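Local coordinates for putative cell adhesion protein (Parabacteroides distasonis, PDB 3LIU) that probably serves as a fimbrillin-type subunit that assembles into adhesive pili on the bacterial surface, at residues A[198-210]-A[257-271]. Sequence-based numbering, arbitrary orientation.
Sequences FVLKEVFIASAKG and KKGLQTKYDALAKKH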
ATOM      1  N   PHE A 198     -16.291 -19.547 -16.645  1.00 16.40           N
ATOM      2  CA  PHE A 198     -14.909 -19.085 -16.515  1.00 15.89           C
ATOM      3  C   PHE A 198     -14.355 -19.730 -15.273  1.00 17.62           C
ATOM      4  O   PHE A 198     -14.969 -19.610 -14.215  1.00 19.69           O
ATOM      5  CB  PHE A 198     -14.866 -17.592 -16.366  1.00 17.10           C
ATOM      6  CG  PHE A 198     -13.489 -17.034 -16.083  1.00 17.69           C
ATOM      7  CD1 PHE A 198     -12.537 -16.953 -17.085  1.00 16.55           C
ATOM      8  CD2 PHE A 198     -13.165 -16.570 -14.834  1.00 18.57           C
ATOM      9  CE1 PHE A 198     -11.289 -16.461 -16.823  1.00 21.63           C
ATOM     10  CE2 PHE A 198     -11.934 -16.063 -14.573  1.00 13.37           C
ATOM     11  CZ  PHE A 198     -10.986 -16.000 -15.564  1.00 19.21           C
ATOM     12  N   VAL A 199     -13.227 -20.421 -15.416  1.00 17.32           N
ATOM     13  CA  VAL A 199     -12.527 -21.056 -14.304  1.00 16.29           C
ATOM     14  C   VAL A 199     -11.244 -20.266 -14.065  1.00 16.46           C
ATOM     15  O   VAL A 199     -10.361 -20.211 -14.947  1.00 14.57           O
ATOM     16  CB  VAL A 199     -12.191 -22.535 -14.610  1.00 17.10           C
ATOM     17  CG1 VAL A 199     -11.517 -23.175 -13.409  1.00  9.60           C
ATOM     18  CG2 VAL A 199     -13.461 -23.320 -15.026  1.00 12.63           C
ATOM     19  N   LEU A 200     -11.154 -19.657 -12.881  1.00 14.45           N
ATOM     20  CA  LEU A 200     -10.001 -18.891 -12.479  1.00 15.11           C
ATOM     21  C   LEU A 200      -8.777 -19.777 -12.188  1.00 13.61           C
ATOM     22  O   LEU A 200      -8.887 -20.709 -11.428  1.00 11.52           O
ATOM     23  CB  LEU A 200     -10.355 -18.044 -11.247  1.00 17.03           C
ATOM     24  CG  LEU A 200      -9.232 -17.142 -10.748  1.00 13.86           C
ATOM     25  CD1 LEU A 200      -8.994 -15.984 -11.775  1.00  6.12           C
ATOM     26  CD2 LEU A 200      -9.587 -16.624  -9.350  1.00 18.71           C
ATOM     27  N   LYS A 201      -7.624 -19.456 -12.779  1.00 13.13           N
ATOM     28  CA  LYS A 201      -6.363 -20.203 -12.534  1.00 15.44           C
ATOM     29  C   LYS A 201      -5.319 -19.410 -11.758  1.00 16.56           C
ATOM     30  O   LYS A 201      -4.596 -19.984 -10.945  1.00 16.56           O
ATOM     31  CB  LYS A 201      -5.737 -20.650 -13.846  1.00 14.22           C
ATOM     32  CG  LYS A 201      -6.459 -21.844 -14.522  1.00 17.93           C
ATOM     33  CD  LYS A 201      -5.629 -22.346 -15.734  1.00 29.40           C
ATOM     34  CE  LYS A 201      -6.052 -23.737 -16.251  1.00 35.76           C
ATOM     35  NZ  LYS A 201      -6.072 -23.822 -17.788  1.00 37.88           N
ATOM     36  N   GLU A 202      -5.246 -18.098 -11.998  1.00 14.71           N
ATOM     37  CA  GLU A 202      -4.194 -17.262 -11.395  1.00 16.11           C
ATOM     38  C   GLU A 202      -4.658 -15.802 -11.276  1.00 13.15           C
ATOM     39  O   GLU A 202      -5.438 -15.304 -12.095  1.00 14.57           O
ATOM     40  CB  GLU A 202      -2.905 -17.339 -12.254  1.00 17.63           C
ATOM     41  CG  GLU A 202      -1.678 -16.576 -11.705  1.00 19.53           C
ATOM     42  CD  GLU A 202      -0.777 -17.433 -10.814  1.00 31.86           C
ATOM     43  OE1 GLU A 202      -1.085 -18.623 -10.629  1.00 29.73           O
ATOM     44  OE2 GLU A 202       0.250 -16.929 -10.301  1.00 30.44           O
ATOM     45  N   VAL A 203      -4.161 -15.118 -10.249  1.00 13.02           N
ATOM     46  CA  VAL A 203      -4.317 -13.692 -10.104  1.00 12.45           C
ATOM     47  C   VAL A 203      -2.943 -13.086  -9.857  1.00 14.03           C
ATOM     48  O   VAL A 203      -2.132 -13.658  -9.108  1.00 15.90           O
ATOM     49  CB  VAL A 203      -5.259 -13.362  -8.925  1.00 15.21           C
ATOM     50  CG1 VAL A 203      -5.527 -11.863  -8.857  1.00 12.23           C
ATOM     51  CG2 VAL A 203      -6.599 -14.142  -9.058  1.00 17.16           C
ATOM     52  N   PHE A 204      -2.626 -11.974 -10.504  1.00 11.29           N
ATOM     53  CA  PHE A 204      -1.364 -11.291 -10.201  1.00 12.56           C
ATOM     54  C   PHE A 204      -1.421  -9.788 -10.398  1.00 13.42           C
ATOM     55  O   PHE A 204      -2.355  -9.262 -11.018  1.00 11.18           O
ATOM     56  CB  PHE A 204      -0.147 -11.948 -10.923  1.00 12.15           C
ATOM     57  CG  PHE A 204      -0.010 -11.620 -12.406  1.00  9.74           C
ATOM     58  CD1 PHE A 204      -0.808 -12.228 -13.338  1.00 11.67           C
ATOM     59  CD2 PHE A 204       0.951 -10.721 -12.844  1.00 12.40           C
ATOM     60  CE1 PHE A 204      -0.676 -11.959 -14.696  1.00 11.12           C
ATOM     61  CE2 PHE A 204       1.106 -10.429 -14.206  1.00 14.43           C
ATOM     62  CZ  PHE A 204       0.302 -11.069 -15.139  1.00 14.18           C
ATOM     63  N   ILE A 205      -0.421  -9.111  -9.832  1.00 11.54           N
ATOM     64  CA  ILE A 205      -0.348  -7.668  -9.885  1.00 10.97           C
ATOM     65  C   ILE A 205       0.850  -7.241 -10.721  1.00 12.30           C
ATOM     66  O   ILE A 205       1.910  -7.877 -10.630  1.00 12.13           O
ATOM     67  CB  ILE A 205      -0.175  -7.070  -8.461  1.00 12.38           C
ATOM     68  CG1 ILE A 205      -1.308  -7.511  -7.545  1.00 14.38           C
ATOM     69  CG2 ILE A 205      -0.035  -5.508  -8.527  1.00  9.31           C
ATOM     70  CD1 ILE A 205      -2.726  -7.177  -7.997  1.00 14.37           C
ATOM     71  N   ALA A 206       0.684  -6.198 -11.535  1.00  9.64           N
ATOM     72  CA  ALA A 206       1.797  -5.648 -12.360  1.00 11.61           C
ATOM     73  C   ALA A 206       1.910  -4.151 -12.088  1.00 10.93           C
ATOM     74  O   ALA A 206       0.932  -3.521 -11.724  1.00  9.78           O
ATOM     75  CB  ALA A 206       1.557  -5.913 -13.868  1.00  8.75           C
ATOM     76  N   SER A 207       3.086  -3.564 -12.287  1.00 11.73           N
ATOM     77  CA  SER A 207       3.301  -2.153 -11.990  1.00  9.83           C
ATOM     78  C   SER A 207       2.895  -1.714 -10.590  1.00 11.69           C
ATOM     79  O   SER A 207       2.329  -0.641 -10.413  1.00  9.66           O
ATOM     80  CB  SER A 207       2.629  -1.238 -13.032  1.00 15.07           C
ATOM     81  OG  SER A 207       3.140  -1.527 -14.323  1.00 11.32           O
ATOM     82  N   ALA A 208       3.256  -2.523  -9.590  1.00 12.11           N
ATOM     83  CA  ALA A 208       3.169  -2.135  -8.178  1.00  9.36           C
ATOM     84  C   ALA A 208       4.392  -1.275  -7.897  1.00  9.52           C
ATOM     85  O   ALA A 208       5.517  -1.725  -8.143  1.00 12.48           O
ATOM     86  CB  ALA A 208       3.188  -3.406  -7.271  1.00  5.41           C
ATOM     87  N   LYS A 209       4.204  -0.044  -7.430  1.00  9.48           N
ATOM     88  CA  LYS A 209       5.358   0.733  -6.990  1.00  9.40           C
ATOM     89  C   LYS A 209       5.966   0.015  -5.793  1.00 11.54           C
ATOM     90  O   LYS A 209       5.276  -0.319  -4.826  1.00 10.42           O
ATOM     91  CB  LYS A 209       5.005   2.176  -6.708  1.00  8.44           C
ATOM     92  CG  LYS A 209       4.871   2.980  -7.988  1.00 10.99           C
ATOM     93  CD  LYS A 209       4.829   4.456  -7.796  1.00  7.18           C
ATOM     94  CE  LYS A 209       4.822   5.189  -9.158  1.00  7.86           C
ATOM     95  NZ  LYS A 209       4.713   6.656  -9.046  1.00  9.21           N
ATOM     96  N   GLY A 210       7.256  -0.285  -5.895  1.00 10.76           N
ATOM     97  CA  GLY A 210       7.914  -1.051  -4.859  1.00 10.43           C
ATOM     98  C   GLY A 210       8.664  -0.205  -3.880  1.00 10.40           C
ATOM     99  O   GLY A 210       9.335  -0.731  -2.992  1.00  9.89           O
ATOM    100  N   LYS A 257       1.829  -2.405 -20.057  1.00 10.91           N
ATOM    101  CA  LYS A 257       2.848  -2.603 -19.034  1.00 10.76           C
ATOM    102  C   LYS A 257       4.196  -2.439 -19.699  1.00 11.58           C
ATOM    103  O   LYS A 257       4.544  -3.229 -20.614  1.00 10.78           O
ATOM    104  CB  LYS A 257       2.701  -4.009 -18.427  1.00 10.73           C
ATOM    105  CG  LYS A 257       3.679  -4.415 -17.351  1.00 11.25           C
ATOM    106  CD  LYS A 257       5.002  -4.928 -17.858  1.00 15.15           C
ATOM    107  CE  LYS A 257       5.770  -5.677 -16.775  1.00 16.90           C
ATOM    108  NZ  LYS A 257       7.081  -6.251 -17.309  1.00 15.71           N
ATOM    109  N   LYS A 258       4.940  -1.409 -19.278  1.00 10.88           N
ATOM    110  CA  LYS A 258       6.247  -1.113 -19.837  1.00 11.12           C
ATOM    111  C   LYS A 258       7.354  -1.479 -18.877  1.00 12.84           C
ATOM    112  O   LYS A 258       7.175  -1.450 -17.654  1.00 12.43           O
ATOM    113  CB  LYS A 258       6.369   0.370 -20.234  1.00  9.26           C
ATOM    114  CG  LYS A 258       5.407   0.814 -21.314  1.00 19.31           C
ATOM    115  CD  LYS A 258       5.558  -0.043 -22.601  1.00 22.08           C
ATOM    116  CE  LYS A 258       4.709   0.408 -23.736  1.00 25.96           C
ATOM    117  NZ  LYS A 258       4.945  -0.468 -24.949  1.00 23.75           N
ATOM    118  N   GLY A 259       8.500  -1.829 -19.460  1.00 10.75           N
ATOM    119  CA  GLY A 259       9.735  -2.063 -18.741  1.00 12.44           C
ATOM    120  C   GLY A 259       9.965  -3.454 -18.162  1.00 13.95           C
ATOM    121  O   GLY A 259       9.030  -4.236 -17.900  1.00 14.04           O
ATOM    122  N   LEU A 260      11.236  -3.757 -17.932  1.00 15.22           N
ATOM    123  CA  LEU A 260      11.586  -4.912 -17.133  1.00 12.89           C
ATOM    124  C   LEU A 260      11.391  -4.500 -15.683  1.00 12.25           C
ATOM    125  O   LEU A 260      12.151  -3.737 -15.136  1.00 11.06           O
ATOM    126  CB  LEU A 260      13.029  -5.358 -17.394  1.00 14.83           C
ATOM    127  CG  LEU A 260      13.651  -6.514 -16.594  1.00 14.06           C
ATOM    128  CD1 LEU A 260      12.850  -7.806 -16.754  1.00 12.69           C
ATOM    129  CD2 LEU A 260      15.129  -6.770 -17.041  1.00 15.64           C
ATOM    130  N   GLN A 261      10.355  -5.054 -15.083  1.00 13.70           N
ATOM    131  CA  GLN A 261      10.017  -4.828 -13.712  1.00 15.12           C
ATOM    132  C   GLN A 261      10.555  -6.024 -12.902  1.00 15.05           C
ATOM    133  O   GLN A 261      10.812  -7.106 -13.429  1.00 12.84           O
ATOM    134  CB  GLN A 261       8.479  -4.736 -13.590  1.00 14.48           C
ATOM    135  CG  GLN A 261       7.901  -3.639 -14.479  1.00 14.43           C
ATOM    136  CD  GLN A 261       6.414  -3.371 -14.217  1.00 15.18           C
ATOM    137  OE1 GLN A 261       5.811  -3.957 -13.307  1.00  9.13           O
ATOM    138  NE2 GLN A 261       5.842  -2.448 -14.983  1.00 10.67           N
ATOM    139  N   THR A 262      10.717  -5.806 -11.606  1.00 15.51           N
ATOM    140  CA  THR A 262      11.250  -6.826 -10.703  1.00 11.52           C
ATOM    141  C   THR A 262      10.163  -7.768 -10.184  1.00 11.92           C
ATOM    142  O   THR A 262       9.147  -7.342  -9.594  1.00 12.06           O
ATOM    143  CB  THR A 262      11.973  -6.125  -9.539  1.00 13.68           C
ATOM    144  OG1 THR A 262      13.024  -5.288 -10.069  1.00 10.42           O
ATOM    145  CG2 THR A 262      12.562  -7.135  -8.516  1.00  8.44           C
ATOM    146  N   LYS A 263      10.383  -9.067 -10.390  1.00 11.09           N
ATOM    147  CA  LYS A 263       9.496 -10.073  -9.869  1.00 10.66           C
ATOM    148  C   LYS A 263       9.498 -10.124  -8.349  1.00 13.85           C
ATOM    149  O   LYS A 263      10.546 -10.119  -7.702  1.00 15.81           O
ATOM    150  CB  LYS A 263       9.897 -11.422 -10.385  1.00 13.19           C
ATOM    151  CG  LYS A 263       8.996 -12.575  -9.943  1.00 15.92           C
ATOM    152  CD  LYS A 263       9.174 -13.749 -10.898  1.00 24.63           C
ATOM    153  CE  LYS A 263       9.301 -15.064 -10.223  1.00 29.68           C
ATOM    154  NZ  LYS A 263      10.631 -15.205  -9.698  1.00 31.47           N
ATOM    155  N   TYR A 264       8.306 -10.172  -7.804  1.00 15.61           N
ATOM    156  CA  TYR A 264       8.101 -10.340  -6.390  1.00 16.23           C
ATOM    157  C   TYR A 264       7.009 -11.392  -6.261  1.00 15.73           C
ATOM    158  O   TYR A 264       5.847 -11.132  -6.589  1.00 16.14           O
ATOM    159  CB  TYR A 264       7.721  -8.985  -5.750  1.00 16.88           C
ATOM    160  CG  TYR A 264       7.513  -9.001  -4.266  1.00 18.66           C
ATOM    161  CD1 TYR A 264       8.242  -9.858  -3.443  1.00 17.38           C
ATOM    162  CD2 TYR A 264       6.634  -8.119  -3.668  1.00 22.06           C
ATOM    163  CE1 TYR A 264       8.046  -9.885  -2.084  1.00 25.05           C
ATOM    164  CE2 TYR A 264       6.426  -8.151  -2.284  1.00 19.65           C
ATOM    165  CZ  TYR A 264       7.139  -9.035  -1.511  1.00 13.87           C
ATOM    166  OH  TYR A 264       6.949  -9.097  -0.168  1.00 19.24           O
ATOM    167  N   ASP A 265       7.391 -12.571  -5.771  1.00 14.71           N
ATOM    168  CA  ASP A 265       6.486 -13.725  -5.718  1.00 16.22           C
ATOM    169  C   ASP A 265       5.210 -13.468  -4.910  1.00 16.44           C
ATOM    170  O   ASP A 265       4.189 -14.119  -5.151  1.00 14.35           O
ATOM    171  CB  ASP A 265       7.201 -14.978  -5.160  1.00 19.27           C
ATOM    172  CG  ASP A 265       8.268 -15.527  -6.118  1.00 20.64           C
ATOM    173  OD1 ASP A 265       8.195 -15.257  -7.316  1.00 22.36           O
ATOM    174  OD2 ASP A 265       9.206 -16.168  -5.656  1.00 21.98           O
ATOM    175  N   ALA A 266       5.275 -12.565  -3.940  1.00 13.68           N
ATOM    176  CA  ALA A 266       4.093 -12.217  -3.134  1.00 14.24           C
ATOM    177  C   ALA A 266       2.989 -11.584  -3.999  1.00 15.68           C
ATOM    178  O   ALA A 266       1.815 -11.550  -3.614  1.00 15.57           O
ATOM    179  CB  ALA A 266       4.488 -11.263  -1.963  1.00 12.87           C
ATOM    180  N   LEU A 267       3.356 -11.077  -5.167  1.00 13.91           N
ATOM    181  CA  LEU A 267       2.382 -10.437  -6.056  1.00 15.16           C
ATOM    182  C   LEU A 267       1.733 -11.351  -7.103  1.00 14.89           C
ATOM    183  O   LEU A 267       1.138 -10.856  -8.062  1.00 11.30           O
ATOM    184  CB  LEU A 267       3.033  -9.231  -6.748  1.00 11.13           C
ATOM    185  CG  LEU A 267       3.481  -8.122  -5.791  1.00 12.19           C
ATOM    186  CD1 LEU A 267       4.055  -6.945  -6.607  1.00 12.98           C
ATOM    187  CD2 LEU A 267       2.302  -7.667  -4.903  1.00 11.28           C
ATOM    188  N   ALA A 268       1.854 -12.674  -6.935  1.00 16.04           N
ATOM    189  CA  ALA A 268       1.071 -13.660  -7.730  1.00 16.54           C
ATOM    190  C   ALA A 268       0.457 -14.728  -6.831  1.00 16.95           C
ATOM    191  O   ALA A 268       1.042 -15.111  -5.796  1.00 14.61           O
ATOM    192  CB  ALA A 268       1.954 -14.318  -8.819  1.00 13.73           C
ATOM    193  N   LYS A 269      -0.732 -15.185  -7.197  1.00 14.12           N
ATOM    194  CA  LYS A 269      -1.378 -16.265  -6.477  1.00 16.29           C
ATOM    195  C   LYS A 269      -2.110 -17.177  -7.440  1.00 17.93           C
ATOM    196  O   LYS A 269      -2.997 -16.735  -8.209  1.00 13.11           O
ATOM    197  CB  LYS A 269      -2.394 -15.715  -5.488  1.00 17.66           C
ATOM    198  CG  LYS A 269      -3.068 -16.747  -4.608  1.00 21.33           C
ATOM    199  CD  LYS A 269      -2.351 -16.956  -3.289  1.00 31.27           C
ATOM    200  CE  LYS A 269      -3.048 -18.009  -2.421  1.00 33.35           C
ATOM    201  NZ  LYS A 269      -2.602 -19.381  -2.760  1.00 46.68           N
ATOM    202  N   LYS A 270      -1.756 -18.448  -7.363  1.00 16.10           N
ATOM    203  CA  LYS A 270      -2.477 -19.520  -8.034  1.00 22.16           C
ATOM    204  C   LYS A 270      -3.813 -19.792  -7.311  1.00 21.53           C
ATOM    205  O   LYS A 270      -3.859 -19.747  -6.094  1.00 19.60           O
ATOM    206  CB  LYS A 270      -1.591 -20.768  -8.040  1.00 22.18           C
ATOM    207  CG  LYS A 270      -2.163 -21.971  -8.782  1.00 32.12           C
ATOM    208  CD  LYS A 270      -1.107 -23.097  -8.917  1.00 37.63           C
ATOM    209  CE  LYS A 270      -1.613 -24.232  -9.817  1.00 42.47           C
ATOM    210  NZ  LYS A 270      -0.508 -24.887 -10.595  1.00 45.53           N
ATOM    211  N   HIS A 271      -4.881 -20.040  -8.071  1.00 22.85           N
ATOM    212  CA  HIS A 271      -6.196 -20.398  -7.520  1.00 25.12           C
ATOM    213  C   HIS A 271      -6.351 -21.911  -7.473  1.00 26.71           C
ATOM    214  O   HIS A 271      -6.331 -22.554  -8.490  1.00 23.57           O
ATOM    215  CB  HIS A 271      -7.332 -19.814  -8.375  1.00 25.12           C
ATOM    216  CG  HIS A 271      -8.703 -19.978  -7.769  1.00 27.76           C
ATOM    217  ND1 HIS A 271      -9.067 -19.395  -6.574  1.00 25.67           N
ATOM    218  CD2 HIS A 271      -9.809 -20.621  -8.220  1.00 25.39           C
ATOM    219  CE1 HIS A 271     -10.326 -19.689  -6.301  1.00 25.80           C
ATOM    220  NE2 HIS A 271     -10.805 -20.419  -7.291  1.00 24.02           N
TER
HETATM  221  O   HOH W   1      -4.661 -23.148 -11.050  1.00 41.84           O
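The side-chain nitrogen NE2 of Q261 is gripped twice, giving one proton to S207 OG (NE2 to OG 2.9 Å) and another to K258 O, both partners lying close to the amide plane. This junction lies where strand 198-206, part of a mixed β-sheet in this FimA/Mfa1-family protein, ends; Q261 OE1 takes S207 N on an in-plane lone pair, so the flat amide spans S207. With an alanine here, S207 N, S207 OG and K258 O would probably lose these partners, and the 257-261 loop is likely to drift from the strand. Beyond this junction the chain returns as an antiparallel β-strand, 268-270, along 198-206; strand 308-319 pairs along its other edge, where K201 and E202 form a classic β-bulge opposite K312. V203 and K269 are the hydrogen-bonded pair (V203 N to K269 O 2.9 Å), flanked by the non-hydrogen-bonded pairs E202–K270 and F204–A268. E202, bent at chi2 (91°), carries its carboxylate over the K269 carbonyl, OE2 meeting A268 CB at 3.5 Å. L267 CD1 packs against A208 CB. H271 N bonds K201 O from above the carbonyl plane, and L200 makes a CH-pi contact with one face of the H271 ring, CD2 4.0 Å from the centroid.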